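Local coordinates for protein malonyl CoA-ACP transacylase (Xanthomonas oryzae pv. oryzae, PDB 3K89) that probably transfers the malonyl group from malonyl-CoA to holo acyl carrier protein, supplying malonyl-ACP for fatty acid synthesis, at residues Val231-Ala236 and Val257-Cys262; Thr5-Phe10 and Thr272-Cys277; Pro87-Gly92 and Gln227-Gln232; Pro205-Ala210 and Glu251-Pro256. All blocks are in the same frame, centred on the assembly; numbering follows the deposited sequence.

Overall arrangement
From the N terminus, strand 6-10 of contact 2 pairs with Thr272-Cys277 and closes a loop that spans most of the chain. The other three contacts are nested inside it. Pro87-Gly92 follows, and contact 3 joins this strand to Gln227-Gln232; strands 86-92 and 6-10 are neighbours in the parallel sheet. Pro205-Ala210 meets Glu251-Pro256 in contact 4, so contacts 3 and 4 cross along the chain. Contact 1 shares Val231 and Gln232 with contact 3, crosses contact 4, and leads through helix 259-268 to strand 273-276. Together they tie the parallel sheet to the helical region beside the predicted active-site residues Ser94 and His203.

Contact 1: Val231-Ala236 and Val257-Cys262; sequences VQNVDA and VQWTGC
The backbones of Asn233 and Val257 approach to 5.0 Å between their CA atoms. Gln258 N donates a hydrogen bond of 3.0 Å to Asn233 O. The donor lies 23° out of the carbonyl plane. The Asn233 and Val257 side chains run side by side and point the same way. Val257 CG1 lies 3.8 Å from Asn233 OD1. Asn233 ND2 reaches the edge of the Trp259 ring, in its plane, 4.0 Å from CE3; amide and ring planes are 85° apart. The amide itself is held from outside: OD1 accepts from Ser94 N and ND2 donates to Gly92 O. Cys262 SG sits beside its backbone N, anti to the carbonyl carbon (chi1 -74°). There it packs 3.5 Å from Gln232 O and 4.0 Å from Val231 CG1. Ala236 CB rests on the helix backbone, 3.5 Å from Gly261 C. Gln258 is the N-cap residue of helix 259-268. The contact lies against a probable nucleophile elbow, the GxSxG turn of Gly92, Ser94 and Gly96. The Asn233 amide thus bonds to the backbone before and after His93, and Val257 lies against His203, the other predicted active-site residue.

Contact 2: Thr5-Phe10 and Thr272-Cys277; sequences TLAFVF and TRIAEC
The Phe8 ring carries Ala275 CB over one face, 3.8 Å from the ring centroid and displaced toward the rim, a CH-pi contact. Cys277 SG lies at the edge of the same ring, 4.8 Å from its centroid. This sulfur also approaches the Phe10 ring, obliquely, so Cys277 sits between two aromatic side chains. With SG anti to the backbone N (chi1 -170°), the sulfur lies near both Phe8 CD2 and Phe10 CE2. The Cys277 CB touches both rings, at 3.5 Å from Phe8 CD2 and 3.6 Å from Phe10 CE2. Cys277 O is buried with no polar partner, 3.3 Å from Phe10 CD2. On the other face of the sheet Val9 CG1 meets Ile274 CG2 at 3.7 Å. The Leu6 and Arg273 side chains cross at about a right angle, with Leu6 CD1 near Arg273 O and CB. The strands are parallel and in register from Leu6 with Arg273 to Val9 with Glu276. Backbone bonds link them on alternate residues, ending with Cys277 N to Val9 O at 2.8 Å. At the start Thr5 O accepts from both Thr272 N and Arg273 N. Strand 86-92 flanks strand 6-10 on its other edge. Trp76 and Trp79 meet the Phe8 ring, and helix 95-103 packs on Phe10. Helix 259-268 covers the opposite face through Trp259 on Val9 and Leu266 on Ala7 and Ile274.

Contact 3: Pro87-Gly92 and Gln227-Gln232; sequences PALLAG and QIPVVQ
Leu90 and Ile228 cross at about a right angle, with Leu90 CG 3.7 Å from Ile228 CG2. Ile228 CG2, anti to its backbone N, lies 3.5 Å from Ala88 O and also close to Pro87 O. Leu89 and Pro229 also cross at about a right angle. Here Leu89 CD2 touches the proline ring, 3.8 Å from Pro229 CB. Val230 approaches Leu90 more obliquely, and its CG2 lies 4.2 Å from both Leu90 CB and CD1. Ala91 CB packs 3.5 Å from Val231 O. Two backbone bonds hold the segments about Leu90 and Val230. Leu90 N donates to Pro229 O at 3.0 Å, and Val231 N donates to Leu90 O at 2.9 Å. Beyond them a water accepts from Gly92 N and lies close to Val231 O, to which it may donate. The pairing is a single bridge along one edge of strand 86-92. On its other edge this strand bonds to strand 6-10 of the parallel sheet. Helix 95-103 packs on Leu90 and Val230 through Ala100, and Ala103 and Leu101 add to the cover. Leu89 turns to the loop residues Gln269 and Ile271.

Contact 4: Pro205-Ala210 and Glu251-Pro256; sequences PLMRDA and EQLYLP
Arg208 CG is anti to the backbone N (chi1 -176°), and the chain bends at chi2 (67°), which carries CD over the face of the Tyr254 ring. Tyr254 CG stands between its own backbone N and carbonyl carbon. The two side chains then lie side by side and point the same way. Arg208 CD sits over the ring centre, 3.5 Å from the centroid, a CH-pi contact. The guanidinium continues outward as a flat stack, its plane 9° from the ring and the two centres 4.5 Å apart. It is displaced toward the hydroxyl end of the tyrosine, with NE 3.7 Å from CZ of Tyr254. The opposite face of the ring is covered by Glu251 O, one turn back in its own helix. NH1 of Arg208 is hydrogen-bonded to Asn212 OD1, one turn along helix 208-219, which helps fix the stacked group. Deeper in, Met207 CB packs 3.4 Å from Leu253 O and 4.1 Å from Leu253 CG. Leu253 CD2 extends to Ala210 CB at 3.9 Å. No hydrogen bond joins the two segments. Met207 is the N-cap residue of helix 208-219, and Leu253 and Tyr254 belong to the last part of 242-254. The contact joins the start of one helix to this region beside the predicted active site: Gln252 O accepts from His203 ND1, and Gln252 NE2 donates to Ser94 O.

Contact 1: Val231-Ala236 and Val257-Cys262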
loop_
_atom_site.group_PDB
_atom_site.type_symbol
_atom_site.label_atom_id
_atom_site.label_comp_id
_atom_site.label_asym_id
_atom_site.label_seq_id
_atom_site.Cartn_x
_atom_site.Cartn_y
_atom_site.Cartn_z
ATOM N N VAL A 231 3.112 12.036 0.092
ATOM C CA VAL A 231 4.147 11.657 1.056
ATOM C C VAL A 231 4.555 10.201 0.784
ATOM O O VAL A 231 3.720 9.303 0.910
ATOM C CB VAL A 231 3.625 11.811 2.498
ATOM C CG1 VAL A 231 4.694 11.388 3.491
ATOM C CG2 VAL A 231 3.185 13.250 2.746
ATOM N N GLN A 232 5.816 9.989 0.393
ATOM C CA GLN A 232 6.278 8.682 -0.112
ATOM C C GLN A 232 6.905 7.825 0.986
ATOM O O GLN A 232 7.471 8.333 1.953
ATOM C CB GLN A 232 7.198 8.899 -1.301
ATOM C CG GLN A 232 6.400 9.384 -2.514
ATOM C CD GLN A 232 7.189 9.387 -3.806
ATOM O OE1 GLN A 232 7.335 8.341 -4.482
ATOM N NE2 GLN A 232 7.659 10.563 -4.195
ATOM N N ASN A 233 6.758 6.511 0.847
ATOM C CA ASN A 233 7.114 5.540 1.885
ATOM C C ASN A 233 8.589 5.445 2.224
ATOM O O ASN A 233 8.944 5.074 3.352
ATOM C CB ASN A 233 6.726 4.105 1.449
ATOM C CG ASN A 233 5.194 3.844 1.346
ATOM O OD1 ASN A 233 4.806 2.843 0.750
ATOM N ND2 ASN A 233 4.353 4.678 1.957
ATOM N N VAL A 234 9.463 5.667 1.242
ATOM C CA VAL A 234 10.874 5.333 1.474
ATOM C C VAL A 234 11.453 6.236 2.573
ATOM O O VAL A 234 12.294 5.803 3.356
ATOM C CB VAL A 234 11.713 5.382 0.173
ATOM C CG1 VAL A 234 11.812 6.812 -0.411
ATOM C CG2 VAL A 234 13.118 4.797 0.417
ATOM N N ASP A 235 10.983 7.481 2.632
ATOM C CA ASP A 235 11.542 8.443 3.576
ATOM C C ASP A 235 10.525 9.387 4.205
ATOM O O ASP A 235 10.907 10.373 4.864
ATOM C CB ASP A 235 12.660 9.235 2.881
ATOM C CG ASP A 235 12.168 10.034 1.684
ATOM O OD1 ASP A 235 12.977 10.820 1.134
ATOM O OD2 ASP A 235 10.986 9.903 1.301
ATOM N N ALA A 236 9.242 9.085 4.006
ATOM C CA ALA A 236 8.160 9.861 4.606
ATOM C C ALA A 236 8.251 11.333 4.218
ATOM O O ALA A 236 7.990 12.228 5.043
ATOM C CB ALA A 236 8.152 9.675 6.136
ATOM N N VAL A 257 9.024 0.128 4.165
ATOM C CA VAL A 257 7.926 1.096 4.140
ATOM C C VAL A 257 7.886 1.800 5.485
ATOM O O VAL A 257 7.700 1.168 6.515
ATOM C CB VAL A 257 6.577 0.383 3.871
ATOM C CG1 VAL A 257 5.363 1.289 4.125
ATOM C CG2 VAL A 257 6.530 -0.122 2.451
ATOM N N GLN A 258 8.071 3.118 5.464
ATOM C CA GLN A 258 8.056 3.905 6.705
ATOM C C GLN A 258 6.625 4.387 6.955
ATOM O O GLN A 258 6.317 5.582 6.807
ATOM C CB GLN A 258 9.017 5.109 6.590
ATOM C CG GLN A 258 10.488 4.749 6.242
ATOM C CD GLN A 258 11.237 4.011 7.337
ATOM O OE1 GLN A 258 12.276 3.390 7.067
ATOM N NE2 GLN A 258 10.749 4.090 8.574
ATOM N N TRP A 259 5.719 3.451 7.256
ATOM C CA TRP A 259 4.309 3.832 7.354
ATOM C C TRP A 259 4.080 4.724 8.576
ATOM O O TRP A 259 3.426 5.771 8.469
ATOM C CB TRP A 259 3.347 2.620 7.327
ATOM C CG TRP A 259 1.911 3.109 7.277
ATOM C CD1 TRP A 259 0.938 2.998 8.261
ATOM C CD2 TRP A 259 1.324 3.879 6.221
ATOM N NE1 TRP A 259 -0.212 3.633 7.849
ATOM C CE2 TRP A 259 -0.009 4.169 6.601
ATOM C CE3 TRP A 259 1.793 4.327 4.970
ATOM C CZ2 TRP A 259 -0.881 4.910 5.785
ATOM C CZ3 TRP A 259 0.923 5.041 4.147
ATOM C CH2 TRP A 259 -0.400 5.336 4.568
ATOM N N THR A 260 4.660 4.343 9.710
ATOM C CA THR A 260 4.591 5.198 10.912
ATOM C C THR A 260 5.082 6.602 10.591
ATOM O O THR A 260 4.400 7.573 10.911
ATOM C CB THR A 260 5.368 4.572 12.065
ATOM O OG1 THR A 260 4.737 3.338 12.397
ATOM C CG2 THR A 260 5.356 5.472 13.315
ATOM N N GLY A 261 6.226 6.688 9.913
ATOM C CA GLY A 261 6.816 7.963 9.516
ATOM C C GLY A 261 5.904 8.777 8.622
ATOM O O GLY A 261 5.779 9.991 8.799
ATOM N N CYS A 262 5.262 8.126 7.649
ATOM C CA CYS A 262 4.350 8.839 6.744
ATOM C C CYS A 262 3.163 9.437 7.497
ATOM O O CYS A 262 2.789 10.578 7.265
ATOM C CB CYS A 262 3.834 7.896 5.636
ATOM S SG CYS A 262 5.085 7.517 4.375
#

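Contact 2: Thr5-Phe10 and Thr272-Cys277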
loop_
_atom_site.group_PDB
_atom_site.type_symbol
_atom_site.label_atom_id
_atom_site.label_comp_id
_atom_site.label_asym_id
_atom_site.label_seq_id
_atom_site.Cartn_x
_atom_site.Cartn_y
_atom_site.Cartn_z
ATOM N N THR A 5 -6.839 20.148 6.650
ATOM C CA THR A 5 -6.736 19.160 7.727
ATOM C C THR A 5 -6.987 17.717 7.284
ATOM O O THR A 5 -6.899 16.812 8.107
ATOM C CB THR A 5 -7.682 19.468 8.923
ATOM O OG1 THR A 5 -9.055 19.353 8.516
ATOM C CG2 THR A 5 -7.408 20.871 9.475
ATOM N N LEU A 6 -7.292 17.512 6.002
ATOM C CA LEU A 6 -7.691 16.181 5.516
ATOM C C LEU A 6 -6.620 15.518 4.644
ATOM O O LEU A 6 -6.105 16.138 3.743
ATOM C CB LEU A 6 -9.004 16.284 4.730
ATOM C CG LEU A 6 -9.595 15.052 4.029
ATOM C CD1 LEU A 6 -10.102 13.998 5.012
ATOM C CD2 LEU A 6 -10.717 15.481 3.122
ATOM N N ALA A 7 -6.301 14.252 4.915
ATOM C CA ALA A 7 -5.469 13.475 3.990
ATOM C C ALA A 7 -6.232 12.219 3.567
ATOM O O ALA A 7 -7.134 11.760 4.274
ATOM C CB ALA A 7 -4.141 13.087 4.630
ATOM N N PHE A 8 -5.868 11.677 2.408
ATOM C CA PHE A 8 -6.377 10.373 1.968
ATOM C C PHE A 8 -5.188 9.423 1.931
ATOM O O PHE A 8 -4.089 9.823 1.519
ATOM C CB PHE A 8 -6.980 10.459 0.568
ATOM C CG PHE A 8 -8.459 10.726 0.550
ATOM C CD1 PHE A 8 -9.021 11.672 1.410
ATOM C CD2 PHE A 8 -9.279 10.065 -0.360
ATOM C CE1 PHE A 8 -10.397 11.919 1.371
ATOM C CE2 PHE A 8 -10.649 10.307 -0.410
ATOM C CZ PHE A 8 -11.208 11.238 0.462
ATOM N N VAL A 9 -5.424 8.186 2.373
ATOM C CA VAL A 9 -4.402 7.110 2.296
ATOM C C VAL A 9 -4.986 5.940 1.516
ATOM O O VAL A 9 -6.186 5.686 1.593
ATOM C CB VAL A 9 -3.863 6.645 3.683
ATOM C CG1 VAL A 9 -3.108 7.789 4.396
ATOM C CG2 VAL A 9 -4.963 6.078 4.576
ATOM N N PHE A 10 -4.126 5.221 0.784
ATOM C CA PHE A 10 -4.601 4.153 -0.093
ATOM C C PHE A 10 -3.972 2.833 0.306
ATOM O O PHE A 10 -2.766 2.768 0.535
ATOM C CB PHE A 10 -4.262 4.491 -1.549
ATOM C CG PHE A 10 -4.867 5.796 -2.006
ATOM C CD1 PHE A 10 -4.204 7.013 -1.774
ATOM C CD2 PHE A 10 -6.124 5.807 -2.619
ATOM C CE1 PHE A 10 -4.808 8.240 -2.181
ATOM C CE2 PHE A 10 -6.719 7.009 -3.046
ATOM C CZ PHE A 10 -6.063 8.229 -2.811
ATOM N N THR A 272 -5.525 16.229 10.574
ATOM C CA THR A 272 -6.284 15.711 11.726
ATOM C C THR A 272 -7.324 14.668 11.308
ATOM O O THR A 272 -7.893 13.967 12.154
ATOM C CB THR A 272 -7.039 16.848 12.474
ATOM O OG1 THR A 272 -8.051 17.389 11.621
ATOM C CG2 THR A 272 -6.084 17.957 12.894
ATOM N N ARG A 273 -7.588 14.576 10.005
ATOM C CA ARG A 273 -8.605 13.666 9.480
ATOM C C ARG A 273 -7.999 12.881 8.333
ATOM O O ARG A 273 -7.405 13.470 7.453
ATOM C CB ARG A 273 -9.817 14.434 8.949
ATOM C CG ARG A 273 -10.541 15.329 9.961
ATOM C CD ARG A 273 -11.475 16.285 9.223
ATOM N NE ARG A 273 -12.503 16.849 10.093
ATOM C CZ ARG A 273 -13.492 17.644 9.678
ATOM N NH1 ARG A 273 -13.597 17.982 8.398
ATOM N NH2 ARG A 273 -14.384 18.102 10.548
ATOM N N ILE A 274 -8.155 11.558 8.355
ATOM C CA ILE A 274 -7.601 10.720 7.287
ATOM C C ILE A 274 -8.643 9.731 6.796
ATOM O O ILE A 274 -9.205 8.950 7.580
ATOM C CB ILE A 274 -6.316 9.973 7.738
ATOM C CG1 ILE A 274 -5.249 10.956 8.246
ATOM C CG2 ILE A 274 -5.743 9.125 6.585
ATOM C CD1 ILE A 274 -3.982 10.314 8.786
ATOM N N ALA A 275 -8.908 9.758 5.499
ATOM C CA ALA A 275 -9.794 8.754 4.901
ATOM C C ALA A 275 -8.967 7.627 4.324
ATOM O O ALA A 275 -7.987 7.880 3.626
ATOM C CB ALA A 275 -10.639 9.369 3.819
ATOM N N GLU A 276 -9.387 6.389 4.584
ATOM C CA GLU A 276 -8.790 5.237 3.917
ATOM C C GLU A 276 -9.591 4.984 2.641
ATOM O O GLU A 276 -10.742 4.506 2.683
ATOM C CB GLU A 276 -8.764 4.016 4.849
ATOM C CG GLU A 276 -8.064 2.800 4.212
ATOM C CD GLU A 276 -7.684 1.716 5.210
ATOM O OE1 GLU A 276 -8.153 1.776 6.365
ATOM O OE2 GLU A 276 -6.881 0.835 4.853
ATOM N N CYS A 277 -8.977 5.303 1.504
ATOM C CA CYS A 277 -9.696 5.351 0.240
ATOM C C CYS A 277 -9.465 4.073 -0.556
ATOM O O CYS A 277 -8.608 4.011 -1.435
ATOM C CB CYS A 277 -9.243 6.578 -0.553
ATOM S SG CYS A 277 -10.240 6.914 -2.000
#

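Contact 3: Pro87-Gly92 and Gln227-Gln232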
loop_
_atom_site.group_PDB
_atom_site.type_symbol
_atom_site.label_atom_id
_atom_site.label_comp_id
_atom_site.label_asym_id
_atom_site.label_seq_id
_atom_site.Cartn_x
_atom_site.Cartn_y
_atom_site.Cartn_z
ATOM N N PRO A 87 -8.570 16.381 -0.135
ATOM C CA PRO A 87 -7.462 16.297 0.803
ATOM C C PRO A 87 -6.286 17.196 0.403
ATOM O O PRO A 87 -6.086 17.456 -0.791
ATOM C CB PRO A 87 -7.068 14.812 0.761
ATOM C CG PRO A 87 -7.473 14.359 -0.611
ATOM C CD PRO A 87 -8.731 15.144 -0.931
ATOM N N ALA A 88 -5.528 17.655 1.399
ATOM C CA ALA A 88 -4.369 18.496 1.172
ATOM C C ALA A 88 -3.122 17.660 0.909
ATOM O O ALA A 88 -2.158 18.152 0.305
ATOM C CB ALA A 88 -4.135 19.416 2.353
ATOM N N LEU A 89 -3.138 16.405 1.375
ATOM C CA LEU A 89 -2.010 15.485 1.180
ATOM C C LEU A 89 -2.515 14.065 0.959
ATOM O O LEU A 89 -3.600 13.724 1.416
ATOM C CB LEU A 89 -1.110 15.499 2.406
ATOM C CG LEU A 89 -0.349 16.791 2.734
ATOM C CD1 LEU A 89 0.235 16.743 4.135
ATOM C CD2 LEU A 89 0.745 17.079 1.697
ATOM N N LEU A 90 -1.704 13.261 0.270
ATOM C CA LEU A 90 -1.981 11.839 0.019
ATOM C C LEU A 90 -0.791 10.981 0.457
ATOM O O LEU A 90 0.347 11.456 0.528
ATOM C CB LEU A 90 -2.195 11.595 -1.476
ATOM C CG LEU A 90 -3.168 12.503 -2.228
ATOM C CD1 LEU A 90 -3.134 12.150 -3.712
ATOM C CD2 LEU A 90 -4.581 12.342 -1.708
ATOM N N ALA A 91 -1.064 9.710 0.745
ATOM C CA ALA A 91 -0.009 8.701 0.913
ATOM C C ALA A 91 -0.638 7.328 0.665
ATOM O O ALA A 91 -1.851 7.198 0.614
ATOM C CB ALA A 91 0.611 8.768 2.308
ATOM N N GLY A 92 0.178 6.302 0.503
ATOM C CA GLY A 92 -0.396 4.965 0.386
ATOM C C GLY A 92 0.636 3.944 0.739
ATOM O O GLY A 92 1.828 4.243 0.684
ATOM N N GLN A 227 -1.190 17.098 -8.545
ATOM C CA GLN A 227 -2.191 18.092 -8.144
ATOM C C GLN A 227 -2.356 18.167 -6.633
ATOM O O GLN A 227 -2.868 19.174 -6.095
ATOM C CB GLN A 227 -3.516 17.755 -8.801
ATOM C CG GLN A 227 -3.469 17.930 -10.311
ATOM C CD GLN A 227 -4.436 17.009 -11.039
ATOM O OE1 GLN A 227 -5.364 16.454 -10.441
ATOM N NE2 GLN A 227 -4.216 16.835 -12.343
ATOM N N ILE A 228 -1.932 17.098 -5.951
ATOM C CA ILE A 228 -1.927 17.024 -4.490
ATOM C C ILE A 228 -0.631 16.307 -4.129
ATOM O O ILE A 228 -0.314 15.307 -4.770
ATOM C CB ILE A 228 -3.138 16.197 -3.919
ATOM C CG1 ILE A 228 -4.479 16.716 -4.466
ATOM C CG2 ILE A 228 -3.140 16.222 -2.386
ATOM C CD1 ILE A 228 -5.701 15.818 -4.161
ATOM N N PRO A 229 0.131 16.814 -3.141
ATOM C CA PRO A 229 1.426 16.180 -2.869
ATOM C C PRO A 229 1.252 14.791 -2.261
ATOM O O PRO A 229 0.317 14.561 -1.481
ATOM C CB PRO A 229 2.104 17.122 -1.870
ATOM C CG PRO A 229 1.313 18.432 -1.972
ATOM C CD PRO A 229 -0.071 18.019 -2.310
ATOM N N VAL A 230 2.182 13.915 -2.612
ATOM C CA VAL A 230 2.214 12.539 -2.099
ATOM C C VAL A 230 3.413 12.335 -1.168
ATOM O O VAL A 230 4.582 12.473 -1.576
ATOM C CB VAL A 230 2.229 11.522 -3.265
ATOM C CG1 VAL A 230 2.247 10.091 -2.735
ATOM C CG2 VAL A 230 1.019 11.729 -4.160
ATOM N N VAL A 231 3.112 12.036 0.092
ATOM C CA VAL A 231 4.147 11.657 1.056
ATOM C C VAL A 231 4.555 10.201 0.784
ATOM O O VAL A 231 3.720 9.303 0.910
ATOM C CB VAL A 231 3.625 11.811 2.498
ATOM C CG1 VAL A 231 4.694 11.388 3.491
ATOM C CG2 VAL A 231 3.185 13.250 2.746
ATOM N N GLN A 232 5.816 9.989 0.393
ATOM C CA GLN A 232 6.278 8.682 -0.112
ATOM C C GLN A 232 6.905 7.825 0.986
ATOM O O GLN A 232 7.471 8.333 1.953
ATOM C CB GLN A 232 7.198 8.899 -1.301
ATOM C CG GLN A 232 6.400 9.384 -2.514
ATOM C CD GLN A 232 7.189 9.387 -3.806
ATOM O OE1 GLN A 232 7.335 8.341 -4.482
ATOM N NE2 GLN A 232 7.659 10.563 -4.195
HETATM O O HOH W 1 2.869 6.951 -0.087
#

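Contact 4: Pro205-Ala210 and Glu251-Pro256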
loop_
_atom_site.group_PDB
_atom_site.type_symbol
_atom_site.label_atom_id
_atom_site.label_comp_id
_atom_site.label_asym_id
_atom_site.label_seq_id
_atom_site.Cartn_x
_atom_site.Cartn_y
_atom_site.Cartn_z
ATOM N N PRO A 205 16.164 -6.400 0.441
ATOM C CA PRO A 205 17.198 -6.458 -0.597
ATOM C C PRO A 205 16.948 -7.455 -1.740
ATOM O O PRO A 205 17.541 -7.311 -2.810
ATOM C CB PRO A 205 18.448 -6.873 0.200
ATOM C CG PRO A 205 18.240 -6.203 1.528
ATOM C CD PRO A 205 16.745 -6.292 1.792
ATOM N N LEU A 206 16.085 -8.454 -1.536
ATOM C CA LEU A 206 15.821 -9.431 -2.601
ATOM C C LEU A 206 15.103 -8.778 -3.791
ATOM O O LEU A 206 15.017 -9.361 -4.870
ATOM C CB LEU A 206 15.033 -10.647 -2.087
ATOM C CG LEU A 206 15.704 -11.516 -0.998
ATOM C CD1 LEU A 206 14.819 -12.696 -0.656
ATOM C CD2 LEU A 206 17.111 -11.957 -1.349
ATOM N N MET A 207 14.587 -7.564 -3.581
ATOM C CA MET A 207 13.886 -6.842 -4.634
ATOM C C MET A 207 14.793 -5.862 -5.374
ATOM O O MET A 207 14.299 -5.080 -6.192
ATOM C CB MET A 207 12.745 -6.021 -4.013
ATOM C CG MET A 207 11.624 -6.828 -3.358
ATOM S SD MET A 207 10.680 -7.824 -4.539
ATOM C CE MET A 207 11.362 -9.461 -4.223
ATOM N N ARG A 208 16.101 -5.883 -5.114
ATOM C CA ARG A 208 16.969 -4.839 -5.688
ATOM C C ARG A 208 16.964 -4.821 -7.221
ATOM O O ARG A 208 16.867 -3.752 -7.827
ATOM C CB ARG A 208 18.397 -4.914 -5.122
ATOM C CG ARG A 208 19.326 -3.813 -5.600
ATOM C CD ARG A 208 18.894 -2.456 -5.078
ATOM N NE ARG A 208 19.674 -1.379 -5.686
ATOM C CZ ARG A 208 19.393 -0.810 -6.855
ATOM N NH1 ARG A 208 18.343 -1.203 -7.566
ATOM N NH2 ARG A 208 20.166 0.162 -7.317
ATOM N N ASP A 209 17.062 -5.995 -7.839
ATOM C CA ASP A 209 17.066 -6.089 -9.296
ATOM C C ASP A 209 15.690 -5.798 -9.901
ATOM O O ASP A 209 15.599 -5.131 -10.945
ATOM C CB ASP A 209 17.598 -7.446 -9.752
ATOM C CG ASP A 209 19.080 -7.609 -9.472
ATOM O OD1 ASP A 209 19.823 -6.604 -9.536
ATOM O OD2 ASP A 209 19.507 -8.752 -9.189
ATOM N N ALA A 210 14.635 -6.277 -9.244
ATOM C CA ALA A 210 13.257 -5.964 -9.659
ATOM C C ALA A 210 13.040 -4.451 -9.679
ATOM O O ALA A 210 12.336 -3.934 -10.550
ATOM C CB ALA A 210 12.244 -6.627 -8.760
ATOM N N GLU A 251 13.552 3.085 -5.032
ATOM C CA GLU A 251 14.048 2.824 -3.686
ATOM C C GLU A 251 12.992 2.192 -2.800
ATOM O O GLU A 251 13.322 1.328 -1.982
ATOM C CB GLU A 251 14.553 4.106 -3.046
ATOM C CG GLU A 251 15.771 4.663 -3.740
ATOM C CD GLU A 251 16.128 6.049 -3.210
ATOM O OE1 GLU A 251 15.416 6.581 -2.328
ATOM O OE2 GLU A 251 17.112 6.617 -3.698
ATOM N N GLN A 252 11.728 2.615 -2.953
ATOM C CA GLN A 252 10.629 2.030 -2.187
ATOM C C GLN A 252 10.652 0.504 -2.228
ATOM O O GLN A 252 10.361 -0.146 -1.222
ATOM C CB GLN A 252 9.270 2.517 -2.727
ATOM C CG GLN A 252 8.111 2.230 -1.780
ATOM C CD GLN A 252 6.841 1.831 -2.495
ATOM O OE1 GLN A 252 6.850 0.916 -3.323
ATOM N NE2 GLN A 252 5.723 2.494 -2.167
ATOM N N LEU A 253 10.974 -0.073 -3.390
ATOM C CA LEU A 253 10.746 -1.508 -3.577
ATOM C C LEU A 253 11.636 -2.388 -2.712
ATOM O O LEU A 253 11.226 -3.495 -2.314
ATOM C CB LEU A 253 10.926 -1.869 -5.054
ATOM C CG LEU A 253 10.188 -3.138 -5.480
ATOM C CD1 LEU A 253 8.692 -2.903 -5.556
ATOM C CD2 LEU A 253 10.698 -3.663 -6.801
ATOM N N TYR A 254 12.841 -1.910 -2.422
ATOM C CA TYR A 254 13.832 -2.734 -1.698
ATOM C C TYR A 254 14.173 -2.194 -0.318
ATOM O O TYR A 254 14.984 -2.784 0.400
ATOM C CB TYR A 254 15.108 -2.949 -2.527
ATOM C CG TYR A 254 15.873 -1.700 -2.914
ATOM C CD1 TYR A 254 15.635 -1.083 -4.134
ATOM C CD2 TYR A 254 16.855 -1.159 -2.077
ATOM C CE1 TYR A 254 16.346 0.052 -4.524
ATOM C CE2 TYR A 254 17.575 -0.017 -2.451
ATOM C CZ TYR A 254 17.314 0.580 -3.677
ATOM O OH TYR A 254 18.008 1.710 -4.075
ATOM N N LEU A 255 13.544 -1.082 0.053
ATOM C CA LEU A 255 13.727 -0.484 1.377
ATOM C C LEU A 255 12.424 -0.522 2.184
ATOM O O LEU A 255 11.346 -0.667 1.622
ATOM C CB LEU A 255 14.268 0.942 1.235
ATOM C CG LEU A 255 15.695 1.036 0.681
ATOM C CD1 LEU A 255 16.084 2.468 0.411
ATOM C CD2 LEU A 255 16.707 0.361 1.627
ATOM N N PRO A 256 12.519 -0.426 3.527
ATOM C CA PRO A 256 11.325 -0.554 4.352
ATOM C C PRO A 256 10.289 0.529 4.127
ATOM O O PRO A 256 10.631 1.693 3.913
ATOM C CB PRO A 256 11.851 -0.503 5.801
ATOM C CG PRO A 256 13.283 -0.308 5.739
ATOM C CD PRO A 256 13.769 -0.383 4.316
#